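Local coordinates for Abbfa_003403 (Acinetobacter baumannii, PDB 4ZXH), which is a holo four-domain nonribosomal peptide synthetase whose condensation, adenylation, carrier and thioesterase domains probably select and couple building blocks and release the finished peptide product, at residues A[149-154]-A[295-300]; A[19-24]-A[185-190]; A[82-87]-A[178-183]. One frame throughout, in Å; residues are numbered along the deposited sequence.

Contact 1: residues A[149-154]-A[295-300]. With PNS (4'-phosphopantetheine), chain B.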
loop_
_atom_site.group_PDB
_atom_site.type_symbol
_atom_site.label_atom_id
_atom_site.label_comp_id
_atom_site.label_asym_id
_atom_site.label_seq_id
_atom_site.Cartn_x
_atom_site.Cartn_y
_atom_site.Cartn_z
ATOM N N LEU A 149 -22.713 17.648 -8.309
ATOM C CA LEU A 149 -23.679 18.643 -8.766
ATOM C C LEU A 149 -24.658 18.998 -7.657
ATOM O O LEU A 149 -24.929 20.175 -7.421
ATOM C CB LEU A 149 -24.437 18.150 -9.996
ATOM C CG LEU A 149 -25.323 19.216 -10.661
ATOM C CD1 LEU A 149 -24.493 20.342 -11.341
ATOM C CD2 LEU A 149 -26.339 18.608 -11.643
ATOM N N MET A 150 -25.208 17.995 -6.976
ATOM C CA MET A 150 -26.146 18.297 -5.896
ATOM C C MET A 150 -26.214 17.152 -4.906
ATOM O O MET A 150 -25.773 16.045 -5.188
ATOM C CB MET A 150 -27.554 18.642 -6.440
ATOM C CG MET A 150 -28.282 17.581 -7.301
ATOM S SD MET A 150 -29.969 18.082 -7.874
ATOM C CE MET A 150 -29.561 19.189 -9.201
ATOM N N ASP A 151 -26.736 17.437 -3.723
ATOM C CA ASP A 151 -26.870 16.424 -2.699
ATOM C C ASP A 151 -28.281 15.815 -2.704
ATOM O O ASP A 151 -29.122 16.167 -3.522
ATOM C CB ASP A 151 -26.537 17.028 -1.333
ATOM C CG ASP A 151 -27.320 18.277 -1.055
ATOM O OD1 ASP A 151 -28.398 18.434 -1.665
ATOM O OD2 ASP A 151 -26.869 19.101 -0.223
ATOM N N PHE A 152 -28.519 14.904 -1.773
ATOM C CA PHE A 152 -29.787 14.217 -1.642
ATOM C C PHE A 152 -30.919 15.161 -1.225
ATOM O O PHE A 152 -32.023 15.073 -1.776
ATOM C CB PHE A 152 -29.648 13.079 -0.637
ATOM C CG PHE A 152 -30.753 12.074 -0.702
ATOM C CD1 PHE A 152 -30.889 11.242 -1.810
ATOM C CD2 PHE A 152 -31.653 11.945 0.354
ATOM C CE1 PHE A 152 -31.920 10.308 -1.872
ATOM C CE2 PHE A 152 -32.677 11.014 0.304
ATOM C CZ PHE A 152 -32.812 10.197 -0.813
ATOM N N TRP A 153 -30.656 16.059 -0.269
ATOM C CA TRP A 153 -31.665 17.055 0.104
ATOM C C TRP A 153 -32.185 17.716 -1.188
ATOM O O TRP A 153 -33.386 17.932 -1.336
ATOM C CB TRP A 153 -31.093 18.091 1.092
ATOM C CG TRP A 153 -32.071 19.111 1.663
ATOM C CD1 TRP A 153 -32.251 20.392 1.235
ATOM C CD2 TRP A 153 -32.962 18.941 2.775
ATOM N NE1 TRP A 153 -33.189 21.030 1.993
ATOM C CE2 TRP A 153 -33.651 20.163 2.944
ATOM C CE3 TRP A 153 -33.267 17.870 3.625
ATOM C CZ2 TRP A 153 -34.631 20.342 3.936
ATOM C CZ3 TRP A 153 -34.247 18.052 4.615
ATOM C CH2 TRP A 153 -34.911 19.277 4.757
ATOM N N SER A 154 -31.287 17.979 -2.138
ATOM C CA SER A 154 -31.661 18.594 -3.416
ATOM C C SER A 154 -32.548 17.681 -4.239
ATOM O O SER A 154 -33.508 18.146 -4.879
ATOM C CB SER A 154 -30.422 18.972 -4.231
ATOM O OG SER A 154 -29.702 20.019 -3.595
ATOM N N GLY A 295 -28.330 22.219 -4.824
ATOM C CA GLY A 295 -26.887 22.319 -4.805
ATOM C C GLY A 295 -26.224 21.253 -3.960
ATOM O O GLY A 295 -26.893 20.400 -3.384
ATOM N N GLN A 296 -24.898 21.304 -3.889
ATOM C CA GLN A 296 -24.135 20.348 -3.102
ATOM C C GLN A 296 -23.572 21.052 -1.863
ATOM O O GLN A 296 -22.586 21.793 -1.932
ATOM C CB GLN A 296 -23.058 19.702 -3.990
ATOM C CG GLN A 296 -21.843 19.010 -3.363
ATOM C CD GLN A 296 -22.085 18.347 -2.030
ATOM O OE1 GLN A 296 -23.187 17.898 -1.719
ATOM N NE2 GLN A 296 -21.020 18.239 -1.244
ATOM N N PHE A 297 -24.248 20.825 -0.736
ATOM C CA PHE A 297 -24.030 21.580 0.498
ATOM C C PHE A 297 -23.535 20.670 1.617
ATOM O O PHE A 297 -23.186 21.129 2.703
ATOM C CB PHE A 297 -25.319 22.278 0.942
ATOM C CG PHE A 297 -25.792 23.345 0.001
ATOM C CD1 PHE A 297 -25.219 24.611 0.021
ATOM C CD2 PHE A 297 -26.818 23.092 -0.894
ATOM C CE1 PHE A 297 -25.656 25.609 -0.845
ATOM C CE2 PHE A 297 -27.261 24.081 -1.767
ATOM C CZ PHE A 297 -26.681 25.340 -1.743
ATOM N N VAL A 298 -23.514 19.373 1.337
ATOM C CA VAL A 298 -23.120 18.365 2.305
ATOM C C VAL A 298 -21.623 18.415 2.607
ATOM O O VAL A 298 -20.816 18.392 1.694
ATOM C CB VAL A 298 -23.486 16.973 1.775
ATOM C CG1 VAL A 298 -22.672 15.894 2.438
ATOM C CG2 VAL A 298 -24.959 16.733 1.956
ATOM N N ASN A 299 -21.259 18.484 3.885
ATOM C CA ASN A 299 -19.853 18.487 4.291
ATOM C C ASN A 299 -19.483 17.312 5.210
ATOM O O ASN A 299 -20.171 17.017 6.182
ATOM C CB ASN A 299 -19.500 19.807 4.985
ATOM C CG ASN A 299 -17.993 19.986 5.184
ATOM O OD1 ASN A 299 -17.174 19.621 4.319
ATOM N ND2 ASN A 299 -17.621 20.555 6.328
ATOM N N THR A 300 -18.387 16.640 4.898
ATOM C CA THR A 300 -17.927 15.553 5.733
ATOM C C THR A 300 -17.266 16.130 6.990
ATOM O O THR A 300 -16.541 17.118 6.910
ATOM C CB THR A 300 -16.925 14.646 4.963
ATOM O OG1 THR A 300 -17.553 14.113 3.793
ATOM C CG2 THR A 300 -16.438 13.493 5.831
HETATM O O23 PNS B . -5.631 14.887 -0.878
HETATM P P24 PNS B . -6.209 16.253 -1.141
HETATM O O25 PNS B . -5.559 17.443 -0.489
HETATM O O27 PNS B . -7.732 16.172 -0.616
HETATM C C28 PNS B . -8.611 15.162 -1.101
HETATM C C29 PNS B . -9.984 15.371 -0.487
HETATM C C30 PNS B . -10.402 16.789 -0.881
HETATM C C31 PNS B . -9.885 15.234 1.033
HETATM C C32 PNS B . -10.949 14.300 -1.017
HETATM O O33 PNS B . -10.267 13.038 -0.947
HETATM C C34 PNS B . -12.241 14.295 -0.222
HETATM O O35 PNS B . -12.989 15.271 -0.179
HETATM N N36 PNS B . -12.570 13.191 0.435
HETATM C C37 PNS B . -13.785 13.089 1.227
HETATM C C38 PNS B . -14.621 11.950 0.645
HETATM C C39 PNS B . -16.077 12.257 0.815
HETATM O O40 PNS B . -16.493 13.400 0.697
HETATM N N41 PNS B . -16.821 11.197 1.097
HETATM C C42 PNS B . -18.247 11.144 1.315
HETATM C C43 PNS B . -18.413 9.762 1.914
HETATM S S44 PNS B . -18.479 9.952 3.701
#

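Contact 2: residues A[19-24]-A[185-190]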
loop_
_atom_site.group_PDB
_atom_site.type_symbol
_atom_site.label_atom_id
_atom_site.label_comp_id
_atom_site.label_asym_id
_atom_site.label_seq_id
_atom_site.Cartn_x
_atom_site.Cartn_y
_atom_site.Cartn_z
ATOM N N ILE A 19 -16.548 26.906 -8.000
ATOM C CA ILE A 19 -17.210 25.804 -7.305
ATOM C C ILE A 19 -17.030 26.060 -5.817
ATOM O O ILE A 19 -16.182 26.866 -5.415
ATOM C CB ILE A 19 -16.650 24.412 -7.677
ATOM C CG1 ILE A 19 -15.181 24.291 -7.295
ATOM C CG2 ILE A 19 -16.759 24.155 -9.159
ATOM C CD1 ILE A 19 -14.672 22.849 -7.336
ATOM N N SER A 20 -17.848 25.400 -5.007
ATOM C CA SER A 20 -17.756 25.499 -3.554
ATOM C C SER A 20 -16.726 24.524 -3.024
ATOM O O SER A 20 -16.367 23.571 -3.714
ATOM C CB SER A 20 -19.096 25.191 -2.918
ATOM O OG SER A 20 -19.412 23.827 -3.148
ATOM N N SER A 21 -16.279 24.726 -1.792
ATOM C CA SER A 21 -15.396 23.741 -1.160
ATOM C C SER A 21 -16.067 22.371 -0.936
ATOM O O SER A 21 -15.386 21.332 -0.923
ATOM C CB SER A 21 -14.869 24.285 0.161
ATOM O OG SER A 21 -13.943 25.341 -0.071
ATOM N N GLU A 22 -17.393 22.362 -0.784
ATOM C CA GLU A 22 -18.133 21.110 -0.644
ATOM C C GLU A 22 -18.143 20.313 -1.943
ATOM O O GLU A 22 -18.394 19.112 -1.943
ATOM C CB GLU A 22 -19.567 21.376 -0.209
ATOM C CG GLU A 22 -19.708 21.999 1.168
ATOM C CD GLU A 22 -19.615 23.508 1.126
ATOM O OE1 GLU A 22 -18.936 24.025 0.218
ATOM O OE2 GLU A 22 -20.263 24.175 1.962
ATOM N N GLN A 23 -17.882 20.998 -3.051
ATOM C CA GLN A 23 -17.855 20.368 -4.361
ATOM C C GLN A 23 -16.450 19.884 -4.745
ATOM O O GLN A 23 -16.287 18.907 -5.477
ATOM C CB GLN A 23 -18.354 21.356 -5.412
ATOM C CG GLN A 23 -19.863 21.402 -5.604
ATOM C CD GLN A 23 -20.254 22.510 -6.556
ATOM O OE1 GLN A 23 -19.848 23.658 -6.391
ATOM N NE2 GLN A 23 -21.004 22.162 -7.588
ATOM N N LEU A 24 -15.440 20.595 -4.258
ATOM C CA LEU A 24 -14.058 20.336 -4.621
ATOM C C LEU A 24 -13.645 18.888 -4.378
ATOM O O LEU A 24 -13.049 18.250 -5.247
ATOM C CB LEU A 24 -13.154 21.286 -3.840
ATOM C CG LEU A 24 -11.661 21.019 -3.758
ATOM C CD1 LEU A 24 -11.075 20.982 -5.135
ATOM C CD2 LEU A 24 -11.024 22.124 -2.914
ATOM N N ASP A 185 -19.695 31.713 -4.931
ATOM C CA ASP A 185 -18.940 32.915 -5.246
ATOM C C ASP A 185 -18.609 33.737 -3.989
ATOM O O ASP A 185 -17.511 34.285 -3.875
ATOM C CB ASP A 185 -19.698 33.754 -6.277
ATOM C CG ASP A 185 -19.534 33.216 -7.705
ATOM O OD1 ASP A 185 -18.764 32.245 -7.900
ATOM O OD2 ASP A 185 -20.161 33.772 -8.638
ATOM N N LYS A 186 -19.533 33.804 -3.038
ATOM C CA LYS A 186 -19.248 34.498 -1.782
ATOM C C LYS A 186 -18.151 33.766 -0.995
ATOM O O LYS A 186 -17.331 34.390 -0.318
ATOM C CB LYS A 186 -20.522 34.640 -0.937
ATOM C CG LYS A 186 -21.505 35.701 -1.466
ATOM C CD LYS A 186 -22.835 35.709 -0.710
ATOM N N GLN A 187 -18.133 32.445 -1.105
ATOM C CA GLN A 187 -17.205 31.607 -0.353
ATOM C C GLN A 187 -15.770 31.834 -0.832
ATOM O O GLN A 187 -14.813 31.644 -0.085
ATOM C CB GLN A 187 -17.600 30.137 -0.509
ATOM C CG GLN A 187 -17.017 29.191 0.504
ATOM C CD GLN A 187 -17.177 27.741 0.072
ATOM O OE1 GLN A 187 -17.575 27.472 -1.053
ATOM N NE2 GLN A 187 -16.878 26.805 0.968
ATOM N N GLN A 188 -15.655 32.252 -2.091
ATOM C CA GLN A 188 -14.390 32.474 -2.784
ATOM C C GLN A 188 -13.749 33.786 -2.313
ATOM O O GLN A 188 -12.547 33.994 -2.472
ATOM C CB GLN A 188 -14.641 32.490 -4.298
ATOM C CG GLN A 188 -13.417 32.444 -5.204
ATOM C CD GLN A 188 -12.579 31.194 -4.998
ATOM O OE1 GLN A 188 -11.348 31.250 -5.037
ATOM N NE2 GLN A 188 -13.244 30.058 -4.761
ATOM N N SER A 189 -14.553 34.660 -1.712
ATOM C CA SER A 189 -14.055 35.908 -1.133
ATOM C C SER A 189 -13.479 35.672 0.259
ATOM O O SER A 189 -12.550 36.357 0.691
ATOM C CB SER A 189 -15.172 36.948 -1.049
ATOM O OG SER A 189 -15.943 36.957 -2.235
ATOM N N SER A 190 -14.053 34.695 0.956
ATOM C CA SER A 190 -13.656 34.362 2.319
ATOM C C SER A 190 -12.257 33.759 2.393
ATOM O O SER A 190 -11.776 33.114 1.455
ATOM C CB SER A 190 -14.666 33.406 2.946
ATOM O OG SER A 190 -15.896 34.072 3.159
#

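Contact 3: residues A[82-87]-A[178-183]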
loop_
_atom_site.group_PDB
_atom_site.type_symbol
_atom_site.label_atom_id
_atom_site.label_comp_id
_atom_site.label_asym_id
_atom_site.label_seq_id
_atom_site.Cartn_x
_atom_site.Cartn_y
_atom_site.Cartn_z
ATOM N N ILE A 82 -10.846 25.467 -10.789
ATOM C CA ILE A 82 -12.044 24.779 -11.245
ATOM C C ILE A 82 -13.227 25.734 -11.307
ATOM O O ILE A 82 -13.433 26.540 -10.399
ATOM C CB ILE A 82 -12.363 23.608 -10.319
ATOM C CG1 ILE A 82 -11.102 22.756 -10.133
ATOM C CG2 ILE A 82 -13.498 22.748 -10.879
ATOM C CD1 ILE A 82 -11.125 21.839 -8.899
ATOM N N GLU A 83 -14.000 25.656 -12.388
ATOM C CA GLU A 83 -15.156 26.538 -12.578
ATOM C C GLU A 83 -16.482 25.769 -12.691
ATOM O O GLU A 83 -16.495 24.572 -12.968
ATOM C CB GLU A 83 -14.958 27.402 -13.828
ATOM C CG GLU A 83 -14.061 28.620 -13.642
ATOM C CD GLU A 83 -13.930 29.456 -14.916
ATOM O OE1 GLU A 83 -13.904 28.850 -16.010
ATOM O OE2 GLU A 83 -13.877 30.711 -14.826
ATOM N N GLN A 84 -17.587 26.467 -12.452
ATOM C CA GLN A 84 -18.930 26.020 -12.846
ATOM C C GLN A 84 -19.410 26.891 -13.985
ATOM O O GLN A 84 -19.434 28.121 -13.864
ATOM C CB GLN A 84 -19.938 26.140 -11.703
ATOM C CG GLN A 84 -19.824 25.117 -10.630
ATOM C CD GLN A 84 -20.874 25.303 -9.558
ATOM O OE1 GLN A 84 -21.703 24.427 -9.338
ATOM N NE2 GLN A 84 -20.836 26.443 -8.872
ATOM N N LEU A 85 -19.809 26.278 -15.087
ATOM C CA LEU A 85 -20.409 27.045 -16.170
ATOM C C LEU A 85 -21.917 26.763 -16.247
ATOM O O LEU A 85 -22.340 25.602 -16.230
ATOM C CB LEU A 85 -19.741 26.705 -17.498
ATOM C CG LEU A 85 -18.218 26.735 -17.635
ATOM C CD1 LEU A 85 -17.827 26.501 -19.086
ATOM C CD2 LEU A 85 -17.615 28.040 -17.111
ATOM N N ILE A 86 -22.725 27.818 -16.317
ATOM C CA ILE A 86 -24.140 27.659 -16.646
ATOM C C ILE A 86 -24.353 27.824 -18.151
ATOM O O ILE A 86 -24.244 28.921 -18.683
ATOM C CB ILE A 86 -25.032 28.666 -15.896
ATOM C CG1 ILE A 86 -25.028 28.390 -14.387
ATOM C CG2 ILE A 86 -26.453 28.562 -16.403
ATOM C CD1 ILE A 86 -25.601 29.520 -13.560
ATOM N N TRP A 87 -24.632 26.719 -18.835
ATOM C CA TRP A 87 -24.929 26.740 -20.263
ATOM C C TRP A 87 -26.356 27.211 -20.510
ATOM O O TRP A 87 -27.244 26.905 -19.728
ATOM C CB TRP A 87 -24.732 25.351 -20.863
ATOM C CG TRP A 87 -23.332 24.879 -20.793
ATOM C CD1 TRP A 87 -22.745 24.201 -19.767
ATOM C CD2 TRP A 87 -22.323 25.054 -21.789
ATOM N NE1 TRP A 87 -21.426 23.938 -20.067
ATOM C CE2 TRP A 87 -21.145 24.457 -21.303
ATOM C CE3 TRP A 87 -22.302 25.655 -23.050
ATOM C CZ2 TRP A 87 -19.962 24.440 -22.032
ATOM C CZ3 TRP A 87 -21.123 25.644 -23.769
ATOM C CH2 TRP A 87 -19.969 25.040 -23.259
ATOM N N ILE A 178 -30.745 28.686 -8.602
ATOM C CA ILE A 178 -29.704 29.656 -8.952
ATOM C C ILE A 178 -28.860 30.140 -7.741
ATOM O O ILE A 178 -27.799 30.754 -7.906
ATOM C CB ILE A 178 -30.322 30.893 -9.662
ATOM C CG1 ILE A 178 -29.240 31.749 -10.338
ATOM C CG2 ILE A 178 -31.106 31.720 -8.690
ATOM C CD1 ILE A 178 -28.365 30.983 -11.343
ATOM N N GLU A 179 -29.317 29.853 -6.525
ATOM C CA GLU A 179 -28.616 30.326 -5.333
ATOM C C GLU A 179 -27.225 29.683 -5.138
ATOM O O GLU A 179 -26.323 30.325 -4.616
ATOM C CB GLU A 179 -29.478 30.087 -4.091
ATOM C CG GLU A 179 -28.816 30.529 -2.778
ATOM C CD GLU A 179 -28.800 32.045 -2.582
ATOM O OE1 GLU A 179 -29.569 32.763 -3.279
ATOM O OE2 GLU A 179 -28.010 32.514 -1.722
ATOM N N PHE A 180 -27.052 28.429 -5.556
ATOM C CA PHE A 180 -25.775 27.713 -5.371
ATOM C C PHE A 180 -24.570 28.518 -5.852
ATOM O O PHE A 180 -23.479 28.439 -5.302
ATOM C CB PHE A 180 -25.796 26.358 -6.105
ATOM C CG PHE A 180 -25.822 26.480 -7.612
ATOM C CD1 PHE A 180 -26.996 26.854 -8.281
ATOM C CD2 PHE A 180 -24.674 26.237 -8.364
ATOM C CE1 PHE A 180 -27.021 26.967 -9.674
ATOM C CE2 PHE A 180 -24.692 26.349 -9.753
ATOM C CZ PHE A 180 -25.868 26.715 -10.411
ATOM N N VAL A 181 -24.786 29.284 -6.899
ATOM C CA VAL A 181 -23.759 30.117 -7.473
ATOM C C VAL A 181 -23.369 31.267 -6.547
ATOM O O VAL A 181 -22.181 31.518 -6.344
ATOM C CB VAL A 181 -24.227 30.643 -8.841
ATOM C CG1 VAL A 181 -23.720 32.048 -9.098
ATOM C CG2 VAL A 181 -23.772 29.672 -9.934
ATOM N N GLN A 182 -24.353 31.963 -5.984
ATOM C CA GLN A 182 -24.051 33.050 -5.063
ATOM C C GLN A 182 -23.277 32.496 -3.869
ATOM O O GLN A 182 -22.257 33.053 -3.469
ATOM C CB GLN A 182 -25.325 33.760 -4.604
ATOM C CG GLN A 182 -25.048 35.097 -3.925
ATOM C CD GLN A 182 -26.315 35.884 -3.613
ATOM O OE1 GLN A 182 -27.428 35.452 -3.928
ATOM N NE2 GLN A 182 -26.146 37.057 -3.001
ATOM N N TYR A 183 -23.753 31.379 -3.329
ATOM C CA TYR A 183 -23.081 30.695 -2.233
ATOM C C TYR A 183 -21.607 30.426 -2.542
ATOM O O TYR A 183 -20.724 30.798 -1.765
ATOM C CB TYR A 183 -23.793 29.382 -1.923
ATOM C CG TYR A 183 -23.219 28.614 -0.751
ATOM C CD1 TYR A 183 -23.606 28.914 0.554
ATOM C CD2 TYR A 183 -22.306 27.576 -0.942
ATOM C CE1 TYR A 183 -23.091 28.216 1.640
ATOM C CE2 TYR A 183 -21.787 26.866 0.140
ATOM C CZ TYR A 183 -22.189 27.198 1.435
ATOM O OH TYR A 183 -21.697 26.513 2.529
#

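Contact 1: residues A[149-154]-A[295-300]
The HHxxxDG signature of the condensation domain, in which Phe152 here takes the place of the glycine, meets the GQFVNT loop 295-300 through its aspartate. Asp151 has CG in the crowded position between its backbone N and carbonyl carbon (chi1 52°). This lets Asp151 OD1 turn back to cap helix 152-165 by accepting from Ser154 N (3.0 Å), while Asp151 OD2 takes Phe297 N from above the carboxylate plane (3.2 Å). The Asp151 backbone N gives a bond to Gly295 O (3.0 Å, 157°), approaching from above the carbonyl plane. Ser154 OG lies 2.8 Å from Gly295 O as well as close to Asp151 OD1, one proton between two possible acceptors. Glycine suits position 295 because its positive phi of 156° would press a CB against the preceding carbonyl oxygen. Val298 CG2 lies on Asp151 CB (3.7 Å), and the Gln296 amide reaches Val298 O. Further along, Thr300 OG1 makes a weak bond to the phosphopantetheine O40 (3.3 Å). With Arg285 forming a salt bridge to Asp151 OD1, the buried carboxylate is well satisfied and probably stays ionised, consistent with a structural role for the signature aspartate.

Contact 2: residues A[19-24]-A[185-190]
One hydrogen bond crosses between segments 19-24 and 185-190. Gln187 of helix 179-187 sends its side chain straight out, CG anti to the backbone N and the chain extended beyond it, so that Gln187 OE1 accepts from Ser21 N (3.1 Å, 154°). The N-H arrives from somewhat above the amide plane, at a C=O...N angle of only 106°, almost side-on to the carbonyl. Glutamine suits the place, being long enough to span the 6.9 Å between Ser20 CA and Gln187 CA.

Within segment 19-24 the bonds are those of a capping box at the start of helix 21-32, the first helix of the condensation domain. Ser20, at the N-cap, gives its backbone N to Gln23 OE1 (3.0 Å) in the plane of that carbonyl, and its OG takes a weak bond from Gln23 N (3.2 Å). Serine suits the cap because its short hydroxyl, in the crowded position (chi1 66°), can turn back to the first turn.

Packing around the amide makes up the rest. Gln187 NE2 lies against Ser21 CB (3.3 Å), and Glu22 OE1 stands 3.5 Å from Gln187 NE2, with the carboxylate and amide crossing obliquely. The main partner of Glu22 is Tyr183, whose OH is bonded to OE2. Two residues before Gln187, Asp185 turns its carboxylate to His17 ND1 and Ala18 N, tying helix 179-187 to the chain just ahead of the capping box.

Contact 3: residues A[82-87]-A[178-183]
Gln84 points its CB from strand 81-87 toward helix 179-187. CG sits anti to the carbonyl carbon, beside the backbone N, and touches Ile19. The chain, extended beyond CG, then carries Gln84 CD to the rim of the Phe180 ring, in the ring plane and 4.0 Å from Phe180 CE2. At the tip the amide stands almost upright to the ring, the two planes 79° apart. Gln84 OE1 meets the ring edge, with Phe180 CE2 3.6 Å away, where the slightly positive C-H groups suit a carbonyl oxygen. Gln84 NE2 lies 3.9 Å from Phe180 CD2. The polar work of this buried amide is done outside the two segments: NE2 is bonded to Ala18 O, and OE1 receives Gln23 NE2. A glutamine therefore fits, long enough to reach the ring, with an oxygen for its C-H edge and both polar atoms bonded.

Two residues on, Ile86 faces the same way and offers only its CD1. Ile86 CD1 touches Ile178 CD1 (3.8 Å), Val181 CG2 (4.1 Å) and Phe180 CZ (4.2 Å). The Phe180 ring is placed by a chi1 of 68°, in the crowded position, and carries Val181 CG2 over one face, 3.4 Å above the plane toward the rim.

Alternate strand residues Gln84 and Ile86 thus meet Ile178, just before the helix, and Phe180 and Val181 in its first turn; the short axes come within 10.9 Å and run roughly antiparallel, at 154°. This is helix-on-sheet packing, with helix 179-187 covering a face of the antiparallel sheet of strands 13-18, 81-87 and 73-78 in the condensation domain.

All three contacts belong to the condensation domain and lie 10 to 14 Å apart, centre to centre. Contacts 1 and 3 are buried but unlike in chemistry: contact 1 joins loop and helix start through backbone and carboxylate bonds, near the carrier's phosphopantetheine, whereas contact 3 is largely apolar side chains between helix and sheet. Contact 2 is only partly buried and rests on one polar bond. Contacts 2 and 3 share helix 179-187, contact 2 using Gln187, contact 3 its first turn. Segment 19-24 joins the other two contacts: Glu22 O is bonded to Gln296 NE2 of contact 1, and Glu22 OE2 to Tyr183 OH of contact 3, whose ring packs edge-to-face with Phe297 of contact 1.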